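Local coordinates for protein L-lysine 6-oxidase (Marinomonas mediterranea, PDB 3WEV) that catalyses the oxidation of the epsilon-amino group of free L-lysine through a cysteine tryptophylquinone cofactor, releasing antibacterial hydrogen peroxide, at residues P526-A531 / V570-A575; N21-P26 / C55-G60; N257-S262 / V443-C448. All coordinates share one frame; numbering follows the deposited sequence. Where two conformers were deposited one is given.

Contact 1: P526-A531 / V570-A575; sequences PSVNKA and VPLPPA. With LYS (lysine), chain M.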
loop_
_atom_site.group_PDB
_atom_site.type_symbol
_atom_site.label_atom_id
_atom_site.label_comp_id
_atom_site.label_asym_id
_atom_site.label_seq_id
_atom_site.Cartn_x
_atom_site.Cartn_y
_atom_site.Cartn_z
ATOM N N PRO B 526 -12.204 33.687 -0.685
ATOM C CA PRO B 526 -13.488 33.079 -0.426
ATOM C C PRO B 526 -13.780 31.875 -1.253
ATOM O O PRO B 526 -14.468 30.968 -0.769
ATOM C CB PRO B 526 -14.474 34.221 -0.663
ATOM C CG PRO B 526 -13.727 35.480 -0.294
ATOM C CD PRO B 526 -12.294 35.176 -0.738
ATOM N N SER B 527 -13.206 31.804 -2.455
ATOM C CA SER B 527 -13.432 30.646 -3.369
ATOM C C SER B 527 -12.494 29.431 -3.151
ATOM O O SER B 527 -12.697 28.382 -3.744
ATOM C CB SER B 527 -13.403 31.107 -4.842
ATOM O OG SER B 527 -12.095 31.410 -5.270
ATOM N N VAL B 528 -11.565 29.559 -2.202
ATOM C CA VAL B 528 -10.527 28.579 -2.047
ATOM C C VAL B 528 -10.575 27.920 -0.703
ATOM O O VAL B 528 -10.545 28.586 0.322
ATOM C CB VAL B 528 -9.122 29.141 -2.265
ATOM C CG1 VAL B 528 -8.102 28.012 -2.093
ATOM C CG2 VAL B 528 -8.959 29.678 -3.658
ATOM N N ASN B 529 -10.627 26.594 -0.705
ATOM C CA ASN B 529 -10.366 25.838 0.524
ATOM C C ASN B 529 -9.000 25.130 0.574
ATOM O O ASN B 529 -8.323 25.166 1.622
ATOM C CB ASN B 529 -11.495 24.839 0.801
ATOM C CG ASN B 529 -12.663 25.464 1.552
ATOM O OD1 ASN B 529 -12.486 26.174 2.529
ATOM N ND2 ASN B 529 -13.854 25.155 1.123
ATOM N N LYS B 530 -8.586 24.536 -0.546
ATOM C CA LYS B 530 -7.324 23.883 -0.623
ATOM C C LYS B 530 -6.622 24.299 -1.922
ATOM O O LYS B 530 -7.226 24.765 -2.902
ATOM C CB LYS B 530 -7.457 22.360 -0.500
ATOM C CG LYS B 530 -7.906 21.926 0.875
ATOM C CD LYS B 530 -8.073 20.460 0.984
ATOM C CE LYS B 530 -8.552 20.142 2.388
ATOM N NZ LYS B 530 -8.635 18.666 2.489
ATOM N N ALA B 531 -5.331 24.097 -1.918
ATOM C CA ALA B 531 -4.486 24.450 -3.048
ATOM C C ALA B 531 -3.317 23.472 -3.073
ATOM O O ALA B 531 -3.082 22.773 -2.099
ATOM C CB ALA B 531 -3.975 25.845 -2.837
ATOM N N VAL B 570 -3.783 20.913 -0.106
ATOM C CA VAL B 570 -3.659 21.185 1.312
ATOM C C VAL B 570 -4.283 22.519 1.575
ATOM O O VAL B 570 -4.486 23.298 0.666
ATOM C CB VAL B 570 -2.191 21.201 1.775
ATOM C CG1 VAL B 570 -1.587 19.779 1.686
ATOM C CG2 VAL B 570 -1.401 22.205 0.929
ATOM N N PRO B 571 -4.609 22.793 2.842
ATOM C CA PRO B 571 -5.211 24.070 3.164
ATOM C C PRO B 571 -4.344 25.244 2.687
ATOM O O PRO B 571 -3.159 25.218 2.860
ATOM C CB PRO B 571 -5.248 24.012 4.673
ATOM C CG PRO B 571 -5.614 22.547 4.929
ATOM C CD PRO B 571 -4.583 21.901 4.031
ATOM N N LEU B 572 -4.935 26.233 2.084
ATOM C CA LEU B 572 -4.215 27.406 1.648
ATOM C C LEU B 572 -3.996 28.327 2.809
ATOM O O LEU B 572 -4.958 28.716 3.458
ATOM C CB LEU B 572 -5.021 28.165 0.594
ATOM C CG LEU B 572 -4.356 29.479 0.145
ATOM C CD1 LEU B 572 -3.165 29.229 -0.734
ATOM C CD2 LEU B 572 -5.352 30.364 -0.613
ATOM N N PRO B 573 -2.749 28.697 3.104
ATOM C CA PRO B 573 -2.554 29.722 4.167
ATOM C C PRO B 573 -2.944 31.088 3.722
ATOM O O PRO B 573 -2.906 31.361 2.521
ATOM C CB PRO B 573 -1.045 29.644 4.498
ATOM C CG PRO B 573 -0.478 28.678 3.515
ATOM C CD PRO B 573 -1.488 28.265 2.489
ATOM N N PRO B 574 -3.308 31.985 4.647
ATOM C CA PRO B 574 -3.369 31.723 6.118
ATOM C C PRO B 574 -4.655 30.985 6.471
ATOM O O PRO B 574 -5.747 31.182 5.842
ATOM C CB PRO B 574 -3.290 33.110 6.736
ATOM C CG PRO B 574 -4.028 33.941 5.745
ATOM C CD PRO B 574 -3.701 33.361 4.346
ATOM N N ALA B 575 -4.540 30.093 7.434
ATOM C CA ALA B 575 -5.679 29.259 7.820
ATOM C C ALA B 575 -5.914 29.236 9.320
ATOM O O ALA B 575 -5.026 29.608 10.134
ATOM C CB ALA B 575 -5.532 27.852 7.250
HETATM N N LYS M . -10.900 16.772 6.926
HETATM C CA LYS M . -11.620 16.126 5.793
HETATM C C LYS M . -10.958 16.541 4.443
HETATM O O LYS M . -11.275 15.855 3.432
HETATM C CB LYS M . -13.145 16.382 5.880
HETATM C CG LYS M . -13.908 16.280 7.204
HETATM C CD LYS M . -15.271 15.596 7.126
HETATM C CE LYS M . -16.193 15.960 8.287
HETATM N NZ LYS M . -17.511 16.067 8.303
HETATM O OXT LYS M . -10.135 17.508 4.293
#
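Val570 O is gripped twice from the 526-531 side. Ala531 N gives it a hydrogen bond of 2.8 Å, and the CA-H of Lys530 adds a softer contact, with CA 3.2 Å from that same Val570 O. The return bond, Val570 N to Ala531 O, is also 2.8 Å and almost straight at 175°. Together the two N-H...O bonds make Ala531 and Val570 a hydrogen-bonded antiparallel pair, followed by Lys530 and Pro571 as a non-hydrogen-bonded pair, and here the ladder stops as the chains part.

The Val570 and Ala531 side chains share one face of the ribbon. Beyond them the packing turns apolar: Leu572 spreads its two methyls, CD1 to Ala531 CB at 4.1 Å and CD2 to Val528 CG1 at 3.9 Å. The Val528 and Leu572 side chains meet at about a right angle. Val528 sets CG1 opposite its backbone N (chi1 -179°), which turns that branch to the leucine.

Lys530 does two jobs. Its CB and CG lie against the Val570 carbonyl, while the rest of the chain runs fully extended away from the ribbon until NZ donates to OXT of the bound lysine at 2.6 Å. A short bond between ammonium and carboxylate probably carries a strong electrostatic part and would orient the amino-acid end of the substrate, which also bonds Gln519 and, at its far end, Cys448.

These residues form the root of a long two-stranded antiparallel ribbon, strands 530-543 and 557-571. Strand 518-522 packs against it, Val521 on Asn529, Gln519 on Lys530 and Thr520 on Pro571, and Asn522 bonds Leu572 O. The loop between strands 381-382 and 400-402 also holds Asn529: ND2 bonds Ser387 O and Asn384 O, and N bonds Ser388 OG.

Contact 2: N21-P26 / C55-G60; sequences NFVLNP and CIRRQG. With EDO (1,2-ethanediol), chain S.
Val23 and Arg58 are joined by the straighter of two main-chain bonds, Val23 N to Arg58 O at 2.9 Å; the other runs from Gly60 N to Val23 O, also 2.9 Å. Val23 uses both its N-H and its C=O on the same neighbouring strand, at Arg58 and Gly60, the residues flanking Gln59, as a parallel bridge requires. Waters take over where the strands spread: one accepts from Arg58 N at 2.9 Å and is within bonding distance of Asn21 O, a second takes Arg58 NE at its guanidinium edge; Arg58 NH1 bonds Gly197 O.

Here strand 22-24 lies parallel to the start of 58-66, in the mixed sheet of the N-terminal domain, of the E-set clan.

Polar groups cluster around Arg57. Its chain bends at CG-CD (chi3 71°) and lays the guanidinium across Val23, whose CG1 sits 3.5 Å above the plane, over its centre. An ethanediol oxygen lies over the opposite face, held by Asn21 ND2. The bonds from Arg57 NE to Asn21 OD1 and from NH2 to Phe22 O are weak; Glu35 supplies the salt bridge and Asn48 O takes NH1.

Apolar contact continues with Val23 CG2 against Gln59 CB at 4.1 Å.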
loop_
_atom_site.group_PDB
_atom_site.type_symbol
_atom_site.label_atom_id
_atom_site.label_comp_id
_atom_site.label_asym_id
_atom_site.label_seq_id
_atom_site.Cartn_x
_atom_site.Cartn_y
_atom_site.Cartn_z
ATOM N N ASN B 21 -28.544 -6.536 25.817
ATOM C CA ASN B 21 -27.994 -5.555 26.755
ATOM C C ASN B 21 -28.014 -4.120 26.152
ATOM O O ASN B 21 -27.135 -3.748 25.338
ATOM C CB ASN B 21 -26.574 -5.940 27.108
ATOM C CG ASN B 21 -25.998 -5.044 28.207
ATOM O OD1 ASN B 21 -26.695 -4.232 28.766
ATOM N ND2 ASN B 21 -24.766 -5.261 28.561
ATOM N N PHE B 22 -29.059 -3.386 26.494
ATOM C CA PHE B 22 -29.305 -2.087 25.853
ATOM C C PHE B 22 -29.784 -1.040 26.866
ATOM O O PHE B 22 -30.185 -1.379 27.987
ATOM C CB PHE B 22 -30.268 -2.228 24.698
ATOM C CG PHE B 22 -31.581 -2.882 25.024
ATOM C CD1 PHE B 22 -32.616 -2.154 25.502
ATOM C CD2 PHE B 22 -31.763 -4.236 24.800
ATOM C CE1 PHE B 22 -33.859 -2.748 25.778
ATOM C CE2 PHE B 22 -32.967 -4.865 25.107
ATOM C CZ PHE B 22 -34.031 -4.119 25.579
ATOM N N VAL B 23 -29.728 0.225 26.467
ATOM C CA VAL B 23 -30.301 1.326 27.212
ATOM C C VAL B 23 -31.397 1.876 26.327
ATOM O O VAL B 23 -31.477 1.517 25.157
ATOM C CB VAL B 23 -29.302 2.482 27.533
ATOM C CG1 VAL B 23 -28.256 2.016 28.515
ATOM C CG2 VAL B 23 -28.577 3.044 26.307
ATOM N N LEU B 24 -32.290 2.676 26.899
ATOM C CA LEU B 24 -33.357 3.316 26.170
ATOM C C LEU B 24 -33.096 4.796 25.969
ATOM O O LEU B 24 -32.147 5.346 26.528
ATOM C CB LEU B 24 -34.666 3.177 26.935
ATOM C CG LEU B 24 -35.115 1.736 27.219
ATOM C CD1 LEU B 24 -36.440 1.682 27.988
ATOM C CD2 LEU B 24 -35.273 1.061 25.884
ATOM N N ASN B 25 -33.903 5.396 25.090
ATOM C CA ASN B 25 -33.604 6.700 24.531
ATOM C C ASN B 25 -33.542 7.794 25.574
ATOM O O ASN B 25 -34.222 7.762 26.579
ATOM C CB ASN B 25 -34.697 7.123 23.526
ATOM C CG ASN B 25 -36.074 6.946 24.088
ATOM O OD1 ASN B 25 -36.556 5.834 24.166
ATOM N ND2 ASN B 25 -36.713 8.044 24.530
ATOM N N PRO B 26 -32.740 8.801 25.318
ATOM C CA PRO B 26 -32.870 9.998 26.131
ATOM C C PRO B 26 -34.288 10.583 26.114
ATOM O O PRO B 26 -34.984 10.432 25.121
ATOM C CB PRO B 26 -31.931 10.980 25.444
ATOM C CG PRO B 26 -30.979 10.172 24.644
ATOM C CD PRO B 26 -31.751 8.931 24.239
ATOM N N CYS B 55 -17.709 -3.460 25.545
ATOM C CA CYS B 55 -18.539 -3.350 24.329
ATOM C C CYS B 55 -19.657 -2.360 24.553
ATOM O O CYS B 55 -20.301 -2.303 25.628
ATOM C CB CYS B 55 -19.083 -4.697 23.860
ATOM S SG CYS B 55 -17.763 -5.958 23.598
ATOM N N ILE B 56 -19.913 -1.539 23.540
ATOM C CA ILE B 56 -20.885 -0.483 23.697
ATOM C C ILE B 56 -22.317 -1.068 23.636
ATOM O O ILE B 56 -22.663 -1.835 22.699
ATOM C CB ILE B 56 -20.670 0.608 22.641
ATOM C CG1 ILE B 56 -19.356 1.349 22.939
ATOM C CG2 ILE B 56 -21.869 1.545 22.538
ATOM C CD1 ILE B 56 -18.966 2.272 21.820
ATOM N N ARG B 57 -23.126 -0.691 24.616
ATOM C CA ARG B 57 -24.544 -1.070 24.618
ATOM C C ARG B 57 -25.360 -0.304 23.573
ATOM O O ARG B 57 -25.251 0.918 23.456
ATOM C CB ARG B 57 -25.129 -0.844 25.999
ATOM C CG ARG B 57 -24.409 -1.668 27.060
ATOM C CD ARG B 57 -24.693 -1.159 28.455
ATOM N NE ARG B 57 -26.076 -1.428 28.896
ATOM C CZ ARG B 57 -26.685 -0.869 29.932
ATOM N NH1 ARG B 57 -26.100 0.042 30.652
ATOM N NH2 ARG B 57 -27.914 -1.236 30.239
ATOM N N ARG B 58 -26.176 -1.018 22.802
ATOM C CA ARG B 58 -27.180 -0.361 21.955
ATOM C C ARG B 58 -28.061 0.563 22.722
ATOM O O ARG B 58 -28.327 0.324 23.928
ATOM C CB ARG B 58 -28.030 -1.374 21.174
ATOM C CG ARG B 58 -27.226 -2.087 20.095
ATOM C CD ARG B 58 -28.097 -2.908 19.112
ATOM N NE ARG B 58 -28.823 -3.971 19.832
ATOM C CZ ARG B 58 -29.717 -4.789 19.256
ATOM N NH1 ARG B 58 -30.058 -4.622 17.957
ATOM N NH2 ARG B 58 -30.310 -5.728 19.996
ATOM N N GLN B 59 -28.504 1.619 22.032
ATOM C CA GLN B 59 -29.528 2.487 22.499
ATOM C C GLN B 59 -30.738 2.260 21.661
ATOM O O GLN B 59 -30.660 2.287 20.438
ATOM C CB GLN B 59 -29.127 3.938 22.357
ATOM C CG GLN B 59 -30.110 4.973 22.801
ATOM C CD GLN B 59 -29.470 6.373 22.716
ATOM O OE1 GLN B 59 -28.416 6.572 23.253
ATOM N NE2 GLN B 59 -30.024 7.239 21.999
ATOM N N GLY B 60 -31.857 2.041 22.322
ATOM C CA GLY B 60 -33.102 1.773 21.586
ATOM C C GLY B 60 -34.042 2.905 21.723
ATOM O O GLY B 60 -33.948 3.689 22.651
HETATM C C1 EDO S . -23.684 -5.366 31.720
HETATM O O1 EDO S . -23.753 -4.085 31.070
HETATM C C2 EDO S . -22.260 -5.657 32.140
HETATM O O2 EDO S . -21.718 -6.864 31.595
HETATM O O HOH W 1 -26.344 -3.869 22.902
HETATM O O HOH W 2 -28.751 -4.456 22.549
#

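Contact 3: N257-S262 / V443-C448; sequences NISTLS and VGLPMC. With LYS (lysine), chain M.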
loop_
_atom_site.group_PDB
_atom_site.type_symbol
_atom_site.label_atom_id
_atom_site.label_comp_id
_atom_site.label_asym_id
_atom_site.label_seq_id
_atom_site.Cartn_x
_atom_site.Cartn_y
_atom_site.Cartn_z
ATOM N N ASN B 257 -25.377 20.092 20.722
ATOM C CA ASN B 257 -24.967 20.824 19.563
ATOM C C ASN B 257 -25.672 22.158 19.527
ATOM O O ASN B 257 -26.839 22.259 19.824
ATOM C CB ASN B 257 -25.259 20.042 18.275
ATOM C CG ASN B 257 -24.381 18.777 18.152
ATOM O OD1 ASN B 257 -23.206 18.851 17.748
ATOM N ND2 ASN B 257 -24.920 17.644 18.562
ATOM N N ILE B 258 -24.914 23.194 19.209
ATOM C CA ILE B 258 -25.464 24.524 19.114
ATOM C C ILE B 258 -26.671 24.587 18.180
ATOM O O ILE B 258 -27.691 25.146 18.583
ATOM C CB ILE B 258 -24.373 25.533 18.685
ATOM C CG1 ILE B 258 -23.435 25.794 19.832
ATOM C CG2 ILE B 258 -25.035 26.832 18.291
ATOM C CD1 ILE B 258 -22.119 26.436 19.419
ATOM N N SER B 259 -26.588 23.996 16.990
ATOM C CA SER B 259 -27.763 23.723 16.162
ATOM C C SER B 259 -27.955 22.217 16.044
ATOM O O SER B 259 -27.170 21.502 15.428
ATOM C CB SER B 259 -27.649 24.362 14.778
ATOM O OG SER B 259 -27.310 25.763 14.848
ATOM N N THR B 260 -29.002 21.722 16.675
ATOM C CA THR B 260 -29.383 20.301 16.620
ATOM C C THR B 260 -30.317 20.035 15.415
ATOM O O THR B 260 -30.855 20.971 14.810
ATOM C CB THR B 260 -30.178 19.878 17.899
ATOM O OG1 THR B 260 -31.537 20.376 17.832
ATOM C CG2 THR B 260 -29.538 20.436 19.155
ATOM N N LEU B 261 -30.594 18.757 15.137
ATOM C CA LEU B 261 -31.516 18.432 14.035
ATOM C C LEU B 261 -32.982 18.822 14.379
ATOM O O LEU B 261 -33.818 19.043 13.452
ATOM C CB LEU B 261 -31.388 16.979 13.661
ATOM C CG LEU B 261 -31.935 16.583 12.286
ATOM C CD1 LEU B 261 -31.131 17.234 11.165
ATOM C CD2 LEU B 261 -31.838 15.082 12.230
ATOM N N SER B 262 -33.290 18.926 15.684
ATOM C CA SER B 262 -34.569 19.521 16.081
ATOM C C SER B 262 -34.662 20.962 15.648
ATOM O O SER B 262 -35.658 21.396 15.056
ATOM C CB SER B 262 -34.805 19.398 17.558
ATOM O OG SER B 262 -36.088 19.927 17.936
ATOM N N VAL B 443 -26.802 15.911 15.375
ATOM C CA VAL B 443 -26.192 17.092 14.762
ATOM C C VAL B 443 -27.135 17.758 13.760
ATOM O O VAL B 443 -27.691 17.085 12.902
ATOM C CB VAL B 443 -24.895 16.708 14.070
ATOM C CG1 VAL B 443 -24.413 17.846 13.180
ATOM C CG2 VAL B 443 -23.877 16.313 15.123
ATOM N N GLY B 444 -27.341 19.062 13.894
ATOM C CA GLY B 444 -28.031 19.838 12.839
ATOM C C GLY B 444 -27.070 20.539 11.861
ATOM O O GLY B 444 -27.250 20.438 10.664
ATOM N N LEU B 445 -26.065 21.256 12.381
ATOM C CA LEU B 445 -25.045 21.914 11.553
ATOM C C LEU B 445 -23.657 21.821 12.196
ATOM O O LEU B 445 -23.568 21.760 13.392
ATOM C CB LEU B 445 -25.382 23.392 11.395
ATOM C CG LEU B 445 -26.722 23.767 10.725
ATOM C CD1 LEU B 445 -26.928 25.251 10.975
ATOM C CD2 LEU B 445 -26.648 23.458 9.240
ATOM N N PRO B 446 -22.576 21.819 11.409
ATOM C CA PRO B 446 -22.587 21.789 9.941
ATOM C C PRO B 446 -22.836 20.397 9.454
ATOM O O PRO B 446 -22.812 19.422 10.240
ATOM C CB PRO B 446 -21.165 22.168 9.593
ATOM C CG PRO B 446 -20.354 21.647 10.758
ATOM C CD PRO B 446 -21.185 21.826 11.958
ATOM N N MET B 447 -23.035 20.259 8.150
ATOM C CA MET B 447 -23.307 18.964 7.551
ATOM C C MET B 447 -22.416 18.733 6.343
ATOM O O MET B 447 -22.747 19.106 5.210
ATOM C CB MET B 447 -24.810 18.867 7.152
ATOM C CG MET B 447 -25.757 18.525 8.305
ATOM S SD MET B 447 -27.470 18.617 7.704
ATOM C CE MET B 447 -28.352 17.811 9.042
ATOM N N CYS B 448 -21.279 18.094 6.581
ATOM C CA CYS B 448 -20.266 17.860 5.523
ATOM C C CYS B 448 -19.546 16.525 5.666
ATOM O O CYS B 448 -18.316 16.501 5.630
ATOM C CB CYS B 448 -19.264 18.983 5.546
ATOM S SG CYS B 448 -18.144 19.083 4.085
HETATM N N LYS M . -10.900 16.772 6.926
HETATM C CA LYS M . -11.620 16.126 5.793
HETATM C C LYS M . -10.958 16.541 4.443
HETATM O O LYS M . -11.275 15.855 3.432
HETATM C CB LYS M . -13.145 16.382 5.880
HETATM C CG LYS M . -13.908 16.280 7.204
HETATM C CD LYS M . -15.271 15.596 7.126
HETATM C CE LYS M . -16.193 15.960 8.287
HETATM N NZ LYS M . -17.511 16.067 8.303
HETATM O OXT LYS M . -10.135 17.508 4.293
HETATM O O HOH W 3 -24.098 23.817 15.346
#
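The amide of Asn257 meets Val443 through a single methyl: CG2 stands 3.7 Å from OD1 and 3.8 Å from ND2 of Asn257, with the two side chains oblique to each other. ND2 itself is bonded to Gln584. The second flat group is the Ser259 carbonyl, which takes two donors from the same face of its plane. Gly444 N, 2.9 Å from Ser259 O, is tilted 21° from that plane; Leu445 N, at 3.3 Å from the same oxygen, rises 36° out of it. A water joins Ser259 N to Leu445 O.

With no side chain between them, the backbones close up, Gly444 CA to Thr260 C at 3.4 Å. Leu445 CD1 rests on Ser259, whose OG is bonded to Gln409. Leu261 turns CG opposite its backbone N (chi1 -162°) and meets the end of Met447 at about a right angle, CD1 to CE at 3.5 Å.

Thr260 is the N-cap of helix 261-272: its side chain caps a backbone N in the first turn while Asp263 OD2 takes Thr260 N, together a capping box. The 443-448 loop goes on from here into the active site. The Leu445-Pro446 peptide bond is cis; beyond it Pro446 O and Cys448 N bond the tryptophylquinone at position 581, and Cys448 O receives NZ of the bound lysine at 2.8 Å, which probably places the amine to be oxidised near the cofactor.

In the fold
From the N terminus, 21-26 / 55-60 comes first and closes a short loop of 28 residues inside the N-terminal sheet domain. Contact 3 closes the longest excursion, 180 residues with several helices, bringing the start of helix 261-272 back to the loop after helix 433-439. Contact 1 follows, pinching the base of a hairpin of 38 residues. The three lie in series, so none nests in or crosses another. Contacts 1 and 2 sit on opposite sides of the chain's centre, their centres about 41 Å apart. Contacts 1 and 3 do not touch, with nearest atoms about 8 Å apart, yet the bound lysine spans them, carboxylate at one and amine at the other.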